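Local coordinates for protein Can2 (Sulfobacillus thermosulfidooxidans, PDB 7BDV) that acts as a dual-specificity nuclease in type III CRISPR defence, a homodimer that binds cyclic tetra-adenylate through its CARF domains, at the interface of chains A and B. Coordinates in Å, arbitrary orientation; residue numbers count along the deposited sequence, not the author numbering. Chains: chain A/B, Can2.

The interface of chains A and B. Residues chain A 94-96, 99, 102, 118, 129; chain B 71, 98-100, 103.
The CARF-domain Thr-Gly-Gly-Thr-Lys loop and the first turn of helix 99-111 meet their two-fold copies here. B:Lys99 and B:Ile100 of one such helix press against chain A. B:Lys99 reaches alongside A:Ala102 to the loop 94-96 that follows strand 90-93. Its chain runs nearly straight and then bends at the last torsion (chi4 87°). This bend brings the terminal amine NZ to the backbone carbonyl O of A:Thr95, at 2.9 Å. The bond is not straight onto a lone pair: NZ sits above the carbonyl plane, 44° out. The methyl CB of A:Ala102 lies 3.6 Å from the methylene CE of B:Lys99. By the two-fold, A:Lys99 should make the twin contact in chain B. The two amines, A:Lys99 NZ and B:Lys99 NZ, are 6.8 Å apart, and their like charges probably repel mildly.

The ring of A:Tyr118 is packed on both faces. B:Ile100 CG1 lies over its centre, 3.8 Å from the centroid, as a CH-pi contact. A:Thr95 CG2 covers the opposite face toward the rim. With CG anti to the backbone N (chi1 177°), the ring reaches across the interface between A:Thr95 and B:Ile100. B:Tyr71 crosses it at about a right angle. The CE1 edge of B:Tyr71 meets the hydroxyl OH of A:Tyr118 at 3.4 Å, with A:Tyr118 CZ in the B:Tyr71 ring plane. Beyond the ring, B:Ile100 CD1 fits tightly against A:Leu129 CD2, at 3.4 Å. B:Leu103 CD1 adds a looser contact, 4.2 Å from A:Leu129 CD1.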
loop_
_atom_site.group_PDB
_atom_site.type_symbol
_atom_site.label_atom_id
_atom_site.label_comp_id
_atom_site.label_asym_id
_atom_site.label_seq_id
_atom_site.Cartn_x
_atom_site.Cartn_y
_atom_site.Cartn_z
ATOM N N VAL A 94 -14.433 -17.735 10.434
ATOM C CA VAL A 94 -13.279 -18.381 9.747
ATOM C C VAL A 94 -12.617 -17.356 8.799
ATOM O O VAL A 94 -11.735 -17.750 8.008
ATOM C CB VAL A 94 -13.766 -19.654 9.016
ATOM C CG1 VAL A 94 -14.601 -19.332 7.782
ATOM C CG2 VAL A 94 -12.637 -20.624 8.655
ATOM N N THR A 95 -12.998 -16.077 8.867
ATOM C CA THR A 95 -12.543 -15.012 7.913
ATOM C C THR A 95 -11.085 -14.621 8.223
ATOM O O THR A 95 -10.312 -14.341 7.311
ATOM C CB THR A 95 -13.414 -13.746 7.957
ATOM O OG1 THR A 95 -14.781 -14.076 8.209
ATOM C CG2 THR A 95 -13.306 -12.929 6.683
ATOM N N GLY A 96 -10.715 -14.577 9.499
ATOM C CA GLY A 96 -9.358 -14.226 9.925
ATOM C C GLY A 96 -8.360 -15.352 9.730
ATOM O O GLY A 96 -8.771 -16.477 9.418
ATOM N N LYS A 99 -4.451 -19.397 6.095
ATOM C CA LYS A 99 -5.234 -20.554 5.619
ATOM C C LYS A 99 -5.003 -21.773 6.524
ATOM O O LYS A 99 -5.936 -22.529 6.670
ATOM C CB LYS A 99 -4.930 -20.823 4.147
ATOM C CG LYS A 99 -5.452 -19.713 3.263
ATOM C CD LYS A 99 -5.281 -20.026 1.830
ATOM C CE LYS A 99 -5.943 -18.961 1.001
ATOM N NZ LYS A 99 -4.937 -17.970 0.627
ATOM N N ALA A 102 -7.215 -21.263 9.562
ATOM C CA ALA A 102 -8.590 -21.328 9.135
ATOM C C ALA A 102 -8.959 -22.757 8.748
ATOM O O ALA A 102 -10.051 -23.171 9.132
ATOM C CB ALA A 102 -8.850 -20.364 7.993
ATOM N N TYR A 118 -18.456 -16.442 7.449
ATOM C CA TYR A 118 -17.377 -15.798 6.680
ATOM C C TYR A 118 -17.917 -14.455 6.201
ATOM O O TYR A 118 -19.036 -14.422 5.690
ATOM C CB TYR A 118 -16.930 -16.706 5.535
ATOM C CG TYR A 118 -15.876 -16.077 4.661
ATOM C CD1 TYR A 118 -16.227 -15.209 3.636
ATOM C CD2 TYR A 118 -14.528 -16.344 4.857
ATOM C CE1 TYR A 118 -15.252 -14.618 2.839
ATOM C CE2 TYR A 118 -13.545 -15.743 4.079
ATOM C CZ TYR A 118 -13.922 -14.900 3.048
ATOM O OH TYR A 118 -12.962 -14.297 2.293
ATOM N N LEU A 129 -21.447 -20.876 6.175
ATOM C CA LEU A 129 -20.770 -21.942 5.392
ATOM C C LEU A 129 -21.342 -23.308 5.754
ATOM O O LEU A 129 -21.243 -24.202 4.921
ATOM C CB LEU A 129 -19.259 -21.875 5.632
ATOM C CG LEU A 129 -18.585 -20.650 5.015
ATOM C CD1 LEU A 129 -17.071 -20.743 5.101
ATOM C CD2 LEU A 129 -19.003 -20.466 3.561
ATOM N N TYR B 71 -16.326 -16.247 -3.824
ATOM C CA TYR B 71 -17.123 -16.376 -2.571
ATOM C C TYR B 71 -18.270 -17.367 -2.707
ATOM O O TYR B 71 -19.277 -17.188 -2.019
ATOM C CB TYR B 71 -17.630 -14.999 -2.144
ATOM C CG TYR B 71 -16.514 -14.037 -1.868
ATOM C CD1 TYR B 71 -15.703 -14.188 -0.749
ATOM C CD2 TYR B 71 -16.228 -12.997 -2.748
ATOM C CE1 TYR B 71 -14.659 -13.315 -0.496
ATOM C CE2 TYR B 71 -15.158 -12.154 -2.523
ATOM C CZ TYR B 71 -14.385 -12.297 -1.384
ATOM O OH TYR B 71 -13.382 -11.406 -1.129
ATOM N N THR B 98 -9.124 -16.953 -2.049
ATOM C CA THR B 98 -9.857 -16.565 -0.814
ATOM C C THR B 98 -9.848 -17.774 0.107
ATOM O O THR B 98 -9.533 -18.870 -0.374
ATOM C CB THR B 98 -11.267 -16.088 -1.147
ATOM O OG1 THR B 98 -11.942 -17.172 -1.783
ATOM C CG2 THR B 98 -11.263 -14.861 -2.035
ATOM N N LYS B 99 -10.241 -17.611 1.365
ATOM C CA LYS B 99 -10.435 -18.782 2.248
ATOM C C LYS B 99 -11.593 -19.639 1.727
ATOM O O LYS B 99 -11.529 -20.849 1.911
ATOM C CB LYS B 99 -10.662 -18.336 3.692
ATOM C CG LYS B 99 -9.418 -17.781 4.326
ATOM C CD LYS B 99 -9.670 -17.402 5.753
ATOM C CE LYS B 99 -8.367 -17.148 6.488
ATOM N NZ LYS B 99 -7.939 -15.740 6.307
ATOM N N ILE B 100 -12.605 -19.055 1.073
ATOM C CA ILE B 100 -13.753 -19.836 0.530
ATOM C C ILE B 100 -13.201 -20.778 -0.552
ATOM O O ILE B 100 -13.423 -21.979 -0.499
ATOM C CB ILE B 100 -14.866 -18.892 0.042
ATOM C CG1 ILE B 100 -15.525 -18.098 1.178
ATOM C CG2 ILE B 100 -15.896 -19.614 -0.790
ATOM C CD1 ILE B 100 -16.517 -18.867 1.966
ATOM N N LEU B 103 -10.853 -23.382 1.209
ATOM C CA LEU B 103 -11.605 -24.394 2.018
ATOM C C LEU B 103 -12.295 -25.407 1.081
ATOM O O LEU B 103 -12.262 -26.615 1.377
ATOM C CB LEU B 103 -12.631 -23.694 2.906
ATOM C CG LEU B 103 -12.056 -22.890 4.075
ATOM C CD1 LEU B 103 -13.119 -21.990 4.671
ATOM C CD2 LEU B 103 -11.517 -23.808 5.153
#